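Local coordinates for protein FMN-dependent NADH:quinone oxidoreductase 1 (Bacillus anthracis, PDB 3U7I) that probably reduces quinones and cleaves the azo bond of aromatic azo compounds, taking electrons from NADH through bound FMN, at residues Q91-N96 with R124-Y129; D52-I57 with M117-I122; V185-T190 with Q200-E205; L31-E36 with E205-A210; F107-K112 with H167-A172. All blocks are in the same frame, centred on the assembly; numbering follows the deposited sequence.

Contact 1 of 5, residues Q91-N96 with R124-Y129; sequences QFKSAN and RETFKY
The F92 ring meets T126 obliquely, with CD2 4.3 Å from T126 CG2. Y98 stacks on the same ring, and Y116, I120, L138 and F174 also touch it. In 124-129 a second pair of rings meets: F127 CE1 lies 3.4 Å above one face of the Y129 ring, offset toward its rim, while Y129 CZ sits at the edge of F127. The contact belongs to the flavodoxin-like fold and joins the last turn of helix 76-94 to the turn leading into strand 127-129, which pairs with 134-136 in a small antiparallel ribbon. K93 meets both E125 and T126. Its CG passes T126 CG2 at 3.9 Å, and a bend at chi3 (65°) then swings the ammonium across the E125 side chain at about a right angle. There K93 NZ makes a salt bridge to E125 OE1 at 2.7 Å, met nearly along the C-O axis, and a weak hydrogen bond to E125 O at 3.4 Å, so two oxygens of one residue hold the charged end. E125 OE1 also takes a weak hydrogen bond from Q90 NE2. Polar and apolar parts are thus split, with the ion pair beside a partly exposed helix end and T126 turned inward. T126 OG1 is fixed by donating to I120 O and accepting from I122 N, which leaves CG2 as the branch facing both F92 and K93.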
# COMPACT_ATOMS: atom_id res chain seq x y z
N GLN C 91 21.30 4.02 -1.70
CA GLN C 91 21.47 2.90 -0.76
C GLN C 91 20.85 1.60 -1.31
O GLN C 91 21.48 0.54 -1.31
CB GLN C 91 20.91 3.25 0.62
CG GLN C 91 20.92 2.09 1.62
CD GLN C 91 20.28 2.45 2.97
OE1 GLN C 91 19.14 2.93 3.03
NE2 GLN C 91 21.02 2.22 4.05
N PHE C 92 19.61 1.69 -1.79
CA PHE C 92 18.95 0.56 -2.43
C PHE C 92 19.78 -0.02 -3.60
O PHE C 92 19.98 -1.23 -3.70
CB PHE C 92 17.52 0.94 -2.88
CG PHE C 92 16.78 -0.18 -3.56
CD1 PHE C 92 16.13 -1.16 -2.82
CD2 PHE C 92 16.76 -0.27 -4.94
CE1 PHE C 92 15.47 -2.21 -3.44
CE2 PHE C 92 16.10 -1.32 -5.57
CZ PHE C 92 15.45 -2.28 -4.82
N LYS C 93 20.26 0.84 -4.49
CA LYS C 93 21.01 0.36 -5.65
C LYS C 93 22.34 -0.29 -5.28
O LYS C 93 22.89 -1.07 -6.06
CB LYS C 93 21.24 1.50 -6.66
CG LYS C 93 19.95 1.95 -7.36
CD LYS C 93 20.20 3.04 -8.40
CE LYS C 93 21.04 2.53 -9.56
NZ LYS C 93 21.23 3.57 -10.60
N SER C 94 22.86 0.02 -4.09
CA SER C 94 24.21 -0.43 -3.71
C SER C 94 24.22 -1.86 -3.20
O SER C 94 25.28 -2.48 -3.12
CB SER C 94 24.80 0.49 -2.64
OG SER C 94 24.16 0.27 -1.39
N ALA C 95 23.03 -2.37 -2.85
CA ALA C 95 22.85 -3.71 -2.28
C ALA C 95 22.53 -4.76 -3.35
O ALA C 95 21.79 -4.49 -4.30
CB ALA C 95 21.74 -3.68 -1.23
N ASN C 96 23.06 -5.98 -3.19
CA ASN C 96 22.65 -7.06 -4.09
C ASN C 96 21.83 -8.14 -3.38
O ASN C 96 21.40 -9.12 -4.01
CB ASN C 96 23.83 -7.66 -4.86
CG ASN C 96 24.66 -8.59 -4.03
OD1 ASN C 96 24.98 -8.29 -2.89
ND2 ASN C 96 24.99 -9.75 -4.59
N ARG C 124 15.17 5.92 -15.18
CA ARG C 124 16.58 6.18 -15.48
C ARG C 124 17.51 5.69 -14.36
O ARG C 124 18.74 5.77 -14.49
CB ARG C 124 16.80 7.67 -15.77
CG ARG C 124 16.36 8.12 -17.18
CD ARG C 124 16.10 9.62 -17.25
NE ARG C 124 17.23 10.41 -16.76
CZ ARG C 124 17.11 11.49 -15.99
NH1 ARG C 124 18.20 12.14 -15.59
NH2 ARG C 124 15.91 11.92 -15.63
N GLU C 125 16.93 5.18 -13.27
CA GLU C 125 17.69 4.69 -12.13
C GLU C 125 17.48 3.19 -11.87
O GLU C 125 18.40 2.40 -12.02
CB GLU C 125 17.38 5.50 -10.86
CG GLU C 125 17.90 6.95 -10.89
CD GLU C 125 19.42 7.03 -10.82
OE1 GLU C 125 20.07 6.05 -10.39
OE2 GLU C 125 19.99 8.08 -11.19
N THR C 126 16.27 2.80 -11.49
CA THR C 126 16.01 1.38 -11.26
C THR C 126 15.17 0.75 -12.38
O THR C 126 15.06 -0.48 -12.49
CB THR C 126 15.38 1.12 -9.87
OG1 THR C 126 14.15 1.83 -9.77
CG2 THR C 126 16.34 1.59 -8.76
N PHE C 127 14.59 1.60 -13.22
CA PHE C 127 13.87 1.17 -14.41
C PHE C 127 13.93 2.26 -15.47
O PHE C 127 14.30 3.41 -15.18
CB PHE C 127 12.40 0.81 -14.09
CG PHE C 127 11.48 2.00 -13.97
CD1 PHE C 127 10.86 2.53 -15.10
CD2 PHE C 127 11.22 2.58 -12.74
CE1 PHE C 127 10.01 3.62 -15.01
CE2 PHE C 127 10.36 3.68 -12.63
CZ PHE C 127 9.76 4.20 -13.77
N LYS C 128 13.57 1.92 -16.71
CA LYS C 128 13.49 2.93 -17.74
C LYS C 128 12.30 2.72 -18.66
O LYS C 128 11.83 1.59 -18.84
CB LYS C 128 14.79 3.00 -18.56
CG LYS C 128 15.01 1.83 -19.49
CD LYS C 128 16.08 2.18 -20.52
CE LYS C 128 16.44 0.98 -21.37
NZ LYS C 128 17.23 1.38 -22.57
N TYR C 129 11.79 3.81 -19.22
CA TYR C 129 10.72 3.75 -20.19
C TYR C 129 11.28 3.45 -21.58
O TYR C 129 12.35 3.96 -21.94
CB TYR C 129 9.93 5.05 -20.20
CG TYR C 129 9.22 5.33 -18.90
CD1 TYR C 129 8.12 4.57 -18.51
CD2 TYR C 129 9.63 6.36 -18.07
CE1 TYR C 129 7.46 4.82 -17.31
CE2 TYR C 129 8.98 6.62 -16.87
CZ TYR C 129 7.89 5.85 -16.49
OH TYR C 129 7.23 6.10 -15.30

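Contact 2 of 5, residues D52-I57 with M117-I122; sequences DVVPMI and MDNIMI
The loop between strand 43-48 and helix 59-68 lies across the C-terminal turn of helix 111-120, and N119 and D118 receive it. N119 ND2 donates to P55 O at 3.0 Å with an N-H...O angle of 150°, meeting a lone pair of P55 O in the carbonyl plane, and the acceptor sits close to the amide plane of N119. The same nitrogen bonds D115 O one helical turn back, which fixes how the amide is rotated. Its other end, N119 OD1, is buried without a polar partner in the model and faces P55 CD at 3.7 Å, while V54 CG1 packs beside ND2. One residue earlier on the helix, D118 takes I57 CD1 across its carboxylate, 3.5 Å from D118 CG. A water completes the link, accepting from I57 N at 2.8 Å and donating to D118 OD2 at 2.7 Å. D118 OD1 turns to a salt bridge with K114 and a hydrogen bond from N106 of the second subunit, so the carboxylate probably stays charged. N119 therefore holds the loop backbone directly, while D118 reaches it through water and also bonds the second subunit, an arrangement in keeping with a homodimer of flavodoxin-like subunits joined beside this helix.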
# COMPACT_ATOMS: atom_id res chain seq x y z
N ASP C 52 13.44 5.92 10.58
CA ASP C 52 14.24 6.76 9.69
C ASP C 52 13.30 7.65 8.87
O ASP C 52 12.09 7.40 8.81
CB ASP C 52 15.12 5.91 8.75
CG ASP C 52 16.11 5.05 9.50
OD1 ASP C 52 16.55 5.44 10.60
OD2 ASP C 52 16.45 3.96 8.99
N VAL C 53 13.86 8.68 8.25
CA VAL C 53 13.07 9.56 7.39
C VAL C 53 12.92 8.91 6.02
O VAL C 53 13.90 8.69 5.30
CB VAL C 53 13.71 10.95 7.25
CG1 VAL C 53 12.83 11.86 6.40
CG2 VAL C 53 13.94 11.57 8.61
N VAL C 54 11.68 8.56 5.67
CA VAL C 54 11.36 8.02 4.35
C VAL C 54 10.32 8.93 3.74
O VAL C 54 9.13 8.82 4.07
CB VAL C 54 10.83 6.57 4.43
CG1 VAL C 54 10.46 6.06 3.05
CG2 VAL C 54 11.85 5.65 5.12
N PRO C 55 10.77 9.88 2.89
CA PRO C 55 9.87 10.89 2.32
C PRO C 55 8.65 10.30 1.60
O PRO C 55 8.75 9.37 0.80
CB PRO C 55 10.78 11.65 1.34
CG PRO C 55 12.14 11.53 1.96
CD PRO C 55 12.18 10.13 2.53
N MSE C 56 7.50 10.86 1.92
CA MSE C 56 6.26 10.53 1.26
C MSE C 56 6.09 11.42 0.03
O MSE C 56 6.45 12.60 0.08
CB MSE C 56 5.13 10.80 2.25
CG MSE C 56 3.76 10.58 1.71
SE MSE C 56 2.52 11.20 3.04
CE MSE C 56 2.72 13.14 2.79
N ILE C 57 5.55 10.89 -1.07
CA ILE C 57 5.16 11.75 -2.20
C ILE C 57 4.03 12.71 -1.78
O ILE C 57 2.88 12.29 -1.56
CB ILE C 57 4.70 10.95 -3.46
CG1 ILE C 57 5.84 10.10 -4.04
CG2 ILE C 57 4.16 11.89 -4.54
CD1 ILE C 57 5.40 9.15 -5.16
N MSE C 117 8.78 2.26 -1.59
CA MSE C 117 8.72 1.90 -3.01
C MSE C 117 8.76 3.17 -3.84
O MSE C 117 9.37 3.20 -4.91
CB MSE C 117 7.46 1.09 -3.35
CG MSE C 117 7.33 -0.26 -2.61
SE MSE C 117 8.84 -1.44 -2.90
CE MSE C 117 8.75 -1.54 -4.86
N ASP C 118 8.12 4.23 -3.35
CA ASP C 118 8.07 5.51 -4.08
C ASP C 118 9.44 6.21 -4.16
O ASP C 118 9.67 7.07 -5.02
CB ASP C 118 7.00 6.45 -3.49
CG ASP C 118 5.58 5.95 -3.70
OD1 ASP C 118 5.36 5.10 -4.61
OD2 ASP C 118 4.68 6.40 -2.95
N ASN C 119 10.35 5.83 -3.25
CA ASN C 119 11.72 6.35 -3.23
C ASN C 119 12.67 5.59 -4.16
O ASN C 119 13.62 6.16 -4.69
CB ASN C 119 12.28 6.30 -1.80
CG ASN C 119 11.84 7.48 -0.95
OD1 ASN C 119 12.58 8.44 -0.77
ND2 ASN C 119 10.62 7.40 -0.41
N ILE C 120 12.41 4.29 -4.34
CA ILE C 120 13.34 3.43 -5.08
C ILE C 120 12.90 3.07 -6.51
O ILE C 120 13.73 2.61 -7.31
CB ILE C 120 13.64 2.13 -4.29
CG1 ILE C 120 12.39 1.27 -4.21
CG2 ILE C 120 14.20 2.47 -2.89
CD1 ILE C 120 12.66 -0.15 -3.82
N MSE C 121 11.63 3.25 -6.84
CA MSE C 121 11.20 3.04 -8.23
C MSE C 121 11.28 4.35 -9.00
O MSE C 121 10.32 5.14 -9.02
CB MSE C 121 9.80 2.44 -8.31
CG MSE C 121 9.74 1.00 -7.86
SE MSE C 121 7.96 0.30 -7.98
CE MSE C 121 7.73 0.42 -9.92
N ILE C 122 12.44 4.58 -9.62
CA ILE C 122 12.78 5.86 -10.24
C ILE C 122 13.27 5.63 -11.67
O ILE C 122 14.15 4.79 -11.90
CB ILE C 122 13.89 6.59 -9.42
CG1 ILE C 122 13.43 6.82 -7.98
CG2 ILE C 122 14.29 7.91 -10.07
CD1 ILE C 122 12.26 7.74 -7.86
O HOH W 1 4.48 8.26 -0.96

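Contact 3 of 5, residues V185-T190 with Q200-E205; sequences VRAQGT and QNAYKE
A187 and V185 form the tight, apolar strip of this contact, where strand 181-187 and the following helix 195-214 come close. The two run almost antiparallel (165°), with short axes 8.1 Å apart. A187 CB lies 4.0 Å from A202 CB, and V185 packs both methyls on E205: CG1 lies 3.9 Å from E205 CB, and CG2 lies 4.1 Å from the same atom. The side chains of V185 and E205 slide past each other in opposite directions. E205 CG stands anti to its carbonyl carbon (chi1 -68°), and the extended chain carries the carboxylate to the wetter side. There two waters bridge E205 to the backbone of R186: one accepts from R186 N at 2.8 Å and donates to E205 OE2, the other donates to R186 O and to E205 OE1. R186 NE forms a salt bridge with E164. V22, predicted to bind FMN, touches A187. Apolar groups thus fill the strand-helix gap, while water bridges the acidic side chain to backbone atoms of this outermost strand of the subunit's parallel sheet.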
# COMPACT_ATOMS: atom_id res chain seq x y z
N VAL C 185 9.23 -15.96 3.41
CA VAL C 185 8.98 -16.82 4.55
C VAL C 185 7.74 -16.29 5.28
O VAL C 185 7.69 -15.14 5.71
CB VAL C 185 10.20 -16.87 5.49
CG1 VAL C 185 9.87 -17.66 6.76
CG2 VAL C 185 11.41 -17.47 4.76
N ARG C 186 6.72 -17.14 5.38
CA ARG C 186 5.46 -16.77 6.01
C ARG C 186 5.34 -17.32 7.43
O ARG C 186 5.04 -18.50 7.63
CB ARG C 186 4.27 -17.27 5.17
CG ARG C 186 4.17 -16.64 3.79
CD ARG C 186 2.88 -17.07 3.09
NE ARG C 186 2.77 -16.47 1.76
CZ ARG C 186 3.44 -16.91 0.69
NH1 ARG C 186 4.27 -17.94 0.79
NH2 ARG C 186 3.27 -16.31 -0.48
N ALA C 187 5.59 -16.46 8.41
CA ALA C 187 5.32 -16.81 9.80
C ALA C 187 3.83 -16.58 10.01
O ALA C 187 3.42 -15.65 10.71
CB ALA C 187 6.14 -15.94 10.73
N GLN C 188 3.03 -17.45 9.40
CA GLN C 188 1.59 -17.25 9.30
C GLN C 188 0.81 -18.01 10.37
O GLN C 188 1.34 -18.92 11.01
CB GLN C 188 1.11 -17.69 7.92
CG GLN C 188 1.52 -19.12 7.58
CD GLN C 188 1.07 -19.55 6.20
OE1 GLN C 188 0.54 -18.74 5.44
NE2 GLN C 188 1.29 -20.82 5.86
N GLY C 189 -0.45 -17.62 10.54
CA GLY C 189 -1.33 -18.27 11.49
C GLY C 189 -1.04 -17.95 12.94
O GLY C 189 -1.26 -18.78 13.81
N THR C 190 -0.57 -16.73 13.22
CA THR C 190 -0.30 -16.33 14.60
C THR C 190 -1.59 -16.17 15.43
O THR C 190 -1.55 -16.07 16.66
CB THR C 190 0.56 -15.03 14.69
OG1 THR C 190 -0.20 -13.90 14.24
CG2 THR C 190 1.84 -15.16 13.85
N GLN C 200 9.08 -21.67 15.54
CA GLN C 200 10.00 -22.76 15.20
C GLN C 200 9.97 -23.14 13.72
O GLN C 200 11.02 -23.46 13.14
CB GLN C 200 9.74 -23.99 16.08
CG GLN C 200 10.04 -23.77 17.56
CD GLN C 200 11.48 -23.33 17.82
OE1 GLN C 200 12.41 -23.76 17.13
NE2 GLN C 200 11.66 -22.46 18.81
N ASN C 201 8.79 -23.12 13.11
CA ASN C 201 8.69 -23.38 11.68
C ASN C 201 9.38 -22.30 10.84
O ASN C 201 10.07 -22.60 9.87
CB ASN C 201 7.24 -23.56 11.26
CG ASN C 201 6.69 -24.92 11.64
OD1 ASN C 201 7.37 -25.94 11.50
ND2 ASN C 201 5.45 -24.95 12.12
N ALA C 202 9.18 -21.04 11.24
CA ALA C 202 9.78 -19.89 10.57
C ALA C 202 11.29 -19.86 10.78
O ALA C 202 12.04 -19.57 9.85
CB ALA C 202 9.16 -18.61 11.07
N TYR C 203 11.73 -20.14 12.01
CA TYR C 203 13.15 -20.23 12.29
C TYR C 203 13.84 -21.20 11.33
O TYR C 203 14.92 -20.89 10.81
CB TYR C 203 13.41 -20.68 13.73
CG TYR C 203 13.08 -19.66 14.79
CD1 TYR C 203 12.89 -18.31 14.47
CD2 TYR C 203 12.97 -20.03 16.13
CE1 TYR C 203 12.59 -17.37 15.45
CE2 TYR C 203 12.67 -19.10 17.11
CZ TYR C 203 12.49 -17.78 16.77
OH TYR C 203 12.19 -16.87 17.76
N LYS C 204 13.23 -22.35 11.09
CA LYS C 204 13.85 -23.36 10.23
C LYS C 204 13.98 -22.87 8.79
O LYS C 204 15.03 -23.04 8.16
CB LYS C 204 13.08 -24.67 10.25
CG LYS C 204 13.83 -25.81 9.55
CD LYS C 204 12.87 -26.82 8.93
CE LYS C 204 13.60 -27.78 7.99
NZ LYS C 204 12.65 -28.55 7.13
N GLU C 205 12.92 -22.27 8.27
CA GLU C 205 12.93 -21.71 6.92
C GLU C 205 13.96 -20.61 6.73
O GLU C 205 14.59 -20.52 5.66
CB GLU C 205 11.56 -21.16 6.56
CG GLU C 205 10.48 -22.20 6.40
CD GLU C 205 9.28 -21.63 5.68
OE1 GLU C 205 8.15 -21.77 6.21
OE2 GLU C 205 9.47 -21.03 4.60
O HOH W 2 6.67 -19.78 4.35
O HOH W 3 7.04 -20.65 8.10

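Contact 4 of 5, residues L31-E36 with E205-A210; sequences LESYKE and EVEEAA
A210 CB fits against S33 and the start of Y34, lying 3.4 Å from S33 OG and 3.7 Å from Y34 N. A210, with only a methyl group, lets the helices come close: its CA is 4.8 Å from that of Y34, and the short helical axes approach to 8.7 Å at a crossing angle of -25°. With OG anti to the backbone N (chi1 -177°), the S33 hydroxyl is carried across to the other helix, where it also meets E207 CA at 3.9 Å. Y34 adds its CB, 4.3 Å from A210 CB, and the edge of its ring, since CD1 comes within 4.0 Å of A210 O close to the ring plane. A second shell sets these groups in place. The Y34 hydroxyl is hydrogen-bonded to T7 OG1 and its ring meets F30, whereas the E207 carboxylate is drawn to H29 NE2. V206 packs on V26, H29 and F30, extending the same interface toward the earlier turns of helix 22-37. The helices 22-37 and 195-214 thus run side by side on one face of the parallel flavodoxin-like sheet, with A209 resting on L145 of strand 143-149 and Q183 of strand 181-187, and Y34 reaching R143.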
# COMPACT_ATOMS: atom_id res chain seq x y z
N LEU C 31 19.14 -13.12 10.97
CA LEU C 31 20.35 -12.30 10.92
C LEU C 31 21.52 -12.96 11.64
O LEU C 31 22.66 -12.91 11.17
CB LEU C 31 20.08 -10.90 11.49
CG LEU C 31 21.19 -9.87 11.25
CD1 LEU C 31 21.39 -9.61 9.76
CD2 LEU C 31 20.88 -8.57 11.99
N GLU C 32 21.23 -13.59 12.78
CA GLU C 32 22.25 -14.33 13.53
C GLU C 32 22.81 -15.47 12.68
O GLU C 32 24.02 -15.65 12.57
CB GLU C 32 21.65 -14.87 14.82
CG GLU C 32 22.64 -15.61 15.71
CD GLU C 32 22.01 -16.15 16.98
OE1 GLU C 32 20.82 -15.86 17.24
OE2 GLU C 32 22.71 -16.86 17.73
N SER C 33 21.91 -16.22 12.07
CA SER C 33 22.26 -17.33 11.18
C SER C 33 23.05 -16.87 9.94
O SER C 33 24.09 -17.45 9.59
CB SER C 33 20.98 -18.07 10.76
OG SER C 33 21.27 -19.19 9.95
N TYR C 34 22.56 -15.82 9.29
CA TYR C 34 23.21 -15.21 8.14
C TYR C 34 24.63 -14.76 8.47
O TYR C 34 25.57 -15.08 7.74
CB TYR C 34 22.38 -14.02 7.67
CG TYR C 34 22.73 -13.46 6.31
CD1 TYR C 34 22.73 -14.26 5.17
CD2 TYR C 34 22.98 -12.10 6.15
CE1 TYR C 34 23.01 -13.73 3.91
CE2 TYR C 34 23.26 -11.56 4.90
CZ TYR C 34 23.27 -12.38 3.78
OH TYR C 34 23.55 -11.84 2.54
N LYS C 35 24.78 -14.01 9.56
CA LYS C 35 26.08 -13.47 9.95
C LYS C 35 27.17 -14.54 10.14
O LYS C 35 28.35 -14.26 9.99
CB LYS C 35 25.95 -12.59 11.20
CG LYS C 35 25.35 -11.22 10.96
CD LYS C 35 25.48 -10.35 12.21
CE LYS C 35 24.59 -9.10 12.13
NZ LYS C 35 25.25 -7.90 11.53
N GLU C 36 26.75 -15.77 10.45
CA GLU C 36 27.69 -16.89 10.62
C GLU C 36 28.23 -17.40 9.29
O GLU C 36 29.31 -17.99 9.24
CB GLU C 36 27.01 -18.07 11.30
CG GLU C 36 26.71 -17.90 12.77
CD GLU C 36 25.88 -19.05 13.30
OE1 GLU C 36 25.92 -20.15 12.71
OE2 GLU C 36 25.16 -18.84 14.31
N GLU C 205 12.92 -22.27 8.27
CA GLU C 205 12.93 -21.71 6.92
C GLU C 205 13.96 -20.61 6.73
O GLU C 205 14.59 -20.52 5.66
CB GLU C 205 11.56 -21.16 6.56
CG GLU C 205 10.48 -22.20 6.40
CD GLU C 205 9.28 -21.63 5.68
OE1 GLU C 205 8.15 -21.77 6.21
OE2 GLU C 205 9.47 -21.03 4.60
N VAL C 206 14.14 -19.75 7.73
CA VAL C 206 15.08 -18.64 7.59
C VAL C 206 16.53 -19.08 7.80
O VAL C 206 17.46 -18.39 7.36
CB VAL C 206 14.74 -17.43 8.49
CG1 VAL C 206 13.45 -16.76 8.02
CG2 VAL C 206 14.64 -17.86 9.95
N GLU C 207 16.72 -20.22 8.46
CA GLU C 207 18.04 -20.85 8.49
C GLU C 207 18.40 -21.34 7.09
O GLU C 207 19.48 -21.07 6.58
CB GLU C 207 18.06 -22.02 9.48
CG GLU C 207 17.99 -21.62 10.92
CD GLU C 207 17.88 -22.82 11.85
OE1 GLU C 207 18.13 -23.96 11.39
OE2 GLU C 207 17.54 -22.62 13.04
N GLU C 208 17.48 -22.08 6.48
CA GLU C 208 17.68 -22.56 5.12
C GLU C 208 17.89 -21.41 4.13
O GLU C 208 18.68 -21.53 3.20
CB GLU C 208 16.49 -23.44 4.70
CG GLU C 208 16.37 -24.71 5.52
CD GLU C 208 14.97 -25.32 5.47
OE1 GLU C 208 13.98 -24.55 5.51
OE2 GLU C 208 14.86 -26.56 5.41
N ALA C 209 17.18 -20.30 4.34
CA ALA C 209 17.34 -19.10 3.50
C ALA C 209 18.71 -18.45 3.70
O ALA C 209 19.32 -17.96 2.75
CB ALA C 209 16.23 -18.09 3.79
N ALA C 210 19.17 -18.44 4.96
CA ALA C 210 20.48 -17.90 5.30
C ALA C 210 21.60 -18.68 4.61
O ALA C 210 22.53 -18.09 4.05
CB ALA C 210 20.67 -17.91 6.82

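Contact 5 of 5, residues F107-K112 with H167-A172; sequences FNIPSK and HKYLKA
I109 sets its CD1 obliquely against the Y169 ring, where CE2 at 3.6 Å and CD2 at 3.9 Å take the contact. Its other branch, CG2, nestles on the isobutyl group of L170, 3.8 Å from L170 CG, with L170 CD1 and CD2 scarcely farther away. With CG1 in the crowded position between backbone N and carbonyl carbon (chi1 63°), CD1 points at the tyrosine and CG2 at the leucine. The isoleucine thereby links the loop entering helix 111-120, whose N-cap position is P110, to helix 165-177 of the flavodoxin-like fold. Just before it, N108 folds back: its OD1 accepts from I109 N at 2.9 Å, with an N-H...O angle of 144° and a donor tilted 15° from the carbonyl plane. That oxygen also takes a hydrogen bond from N108 ND2 of the second subunit, and Y169 OH bonds N106 O of the same neighbouring chain. L170 continues inward to L113 and to I100 of the central sheet. The segments themselves meet through hydrocarbon alone, while Y169 OH is bound to the other subunit and N108 OD1 is shared between I109 N and N108 of that subunit, so the apolar core of one chain passes directly into a hydrogen-bonded dimer interface.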
# COMPACT_ATOMS: atom_id res chain seq x y z
N PHE C 107 -4.06 -6.84 4.41
CA PHE C 107 -3.83 -7.50 3.12
C PHE C 107 -3.00 -6.72 2.12
O PHE C 107 -3.12 -6.95 0.91
CB PHE C 107 -5.16 -7.91 2.48
CG PHE C 107 -6.03 -8.74 3.39
CD1 PHE C 107 -5.81 -10.09 3.54
CD2 PHE C 107 -7.07 -8.14 4.10
CE1 PHE C 107 -6.62 -10.85 4.38
CE2 PHE C 107 -7.87 -8.89 4.94
CZ PHE C 107 -7.65 -10.25 5.08
N ASN C 108 -2.16 -5.80 2.60
CA ASN C 108 -1.27 -5.03 1.71
C ASN C 108 -0.01 -4.64 2.47
O ASN C 108 0.06 -4.83 3.68
CB ASN C 108 -1.97 -3.77 1.18
CG ASN C 108 -1.58 -3.42 -0.26
OD1 ASN C 108 -0.44 -3.65 -0.70
ND2 ASN C 108 -2.53 -2.83 -0.99
N ILE C 109 0.97 -4.10 1.75
CA ILE C 109 2.19 -3.64 2.38
C ILE C 109 1.89 -2.46 3.32
O ILE C 109 0.95 -1.69 3.07
CB ILE C 109 3.25 -3.23 1.33
CG1 ILE C 109 2.75 -2.04 0.49
CG2 ILE C 109 3.60 -4.43 0.45
CD1 ILE C 109 3.79 -1.47 -0.46
N PRO C 110 2.66 -2.33 4.42
CA PRO C 110 2.54 -1.17 5.29
C PRO C 110 2.65 0.14 4.51
O PRO C 110 3.41 0.23 3.55
CB PRO C 110 3.73 -1.32 6.24
CG PRO C 110 3.95 -2.78 6.32
CD PRO C 110 3.66 -3.30 4.93
N SER C 111 1.90 1.16 4.92
CA SER C 111 1.95 2.46 4.25
C SER C 111 3.37 2.96 4.03
O SER C 111 3.69 3.49 2.96
CB SER C 111 1.13 3.49 5.00
OG SER C 111 1.57 3.61 6.34
N LYS C 112 4.23 2.82 5.03
CA LYS C 112 5.61 3.31 4.89
C LYS C 112 6.43 2.48 3.89
O LYS C 112 7.38 2.98 3.31
CB LYS C 112 6.33 3.46 6.24
CG LYS C 112 5.76 4.55 7.15
CD LYS C 112 5.66 5.92 6.47
CE LYS C 112 7.02 6.49 6.04
NZ LYS C 112 6.91 7.90 5.51
N HIS C 167 2.47 -9.73 -0.61
CA HIS C 167 3.33 -10.64 -1.37
C HIS C 167 3.22 -10.45 -2.88
O HIS C 167 4.22 -10.32 -3.57
CB HIS C 167 3.03 -12.10 -0.99
CG HIS C 167 3.55 -13.10 -1.98
ND1 HIS C 167 4.89 -13.30 -2.21
CD2 HIS C 167 2.90 -13.96 -2.80
CE1 HIS C 167 5.05 -14.24 -3.12
NE2 HIS C 167 3.85 -14.66 -3.50
N LYS C 168 1.99 -10.43 -3.39
CA LYS C 168 1.77 -10.29 -4.83
C LYS C 168 2.45 -9.03 -5.36
O LYS C 168 3.17 -9.07 -6.37
CB LYS C 168 0.27 -10.29 -5.15
CG LYS C 168 -0.36 -11.66 -4.96
CD LYS C 168 -1.83 -11.66 -5.33
CE LYS C 168 -2.35 -13.09 -5.46
NZ LYS C 168 -3.71 -13.10 -6.07
N TYR C 169 2.24 -7.91 -4.67
CA TYR C 169 2.82 -6.65 -5.08
C TYR C 169 4.34 -6.68 -5.01
O TYR C 169 5.02 -6.36 -5.98
CB TYR C 169 2.27 -5.52 -4.23
CG TYR C 169 2.87 -4.17 -4.53
CD1 TYR C 169 2.48 -3.45 -5.65
CD2 TYR C 169 3.81 -3.60 -3.69
CE1 TYR C 169 3.01 -2.21 -5.93
CE2 TYR C 169 4.35 -2.36 -3.95
CZ TYR C 169 3.95 -1.66 -5.08
OH TYR C 169 4.47 -0.41 -5.35
N LEU C 170 4.89 -7.07 -3.86
CA LEU C 170 6.35 -7.08 -3.72
C LEU C 170 7.06 -7.96 -4.75
O LEU C 170 8.02 -7.51 -5.38
CB LEU C 170 6.79 -7.44 -2.29
CG LEU C 170 6.42 -6.40 -1.22
CD1 LEU C 170 6.70 -6.93 0.17
CD2 LEU C 170 7.17 -5.10 -1.47
N LYS C 171 6.60 -9.20 -4.93
CA LYS C 171 7.19 -10.09 -5.93
C LYS C 171 7.15 -9.45 -7.33
O LYS C 171 8.15 -9.45 -8.06
CB LYS C 171 6.45 -11.43 -5.97
CG LYS C 171 7.17 -12.50 -6.79
CD LYS C 171 6.35 -13.77 -6.89
CE LYS C 171 7.16 -14.87 -7.54
NZ LYS C 171 6.29 -16.03 -7.85
N ALA C 172 5.97 -8.92 -7.68
CA ALA C 172 5.74 -8.29 -8.98
C ALA C 172 6.69 -7.12 -9.24
O ALA C 172 7.34 -7.06 -10.29
CB ALA C 172 4.28 -7.83 -9.11

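In the fold
Contacts 2, 3 and 5 are buried, whereas contacts 1 and 4 are partly open. Contacts 2 and 5 share helix 111-120 and both reach the second subunit. They touch where K112 bonds V54 O, although contact 2 relies on an amide and a water and contact 5 on hydrocarbon. Contact 1 adjoins contact 2 through T126 and I120, and it alone has a salt bridge across its segments. Contacts 3 and 4 share E205 and use one helix, 195-214, first against its preceding strand and then against helix 22-37, with small residues in both. Contact 3 lies about 30 Å, centre to centre, from contact 1, on opposite sides of the chain's centre.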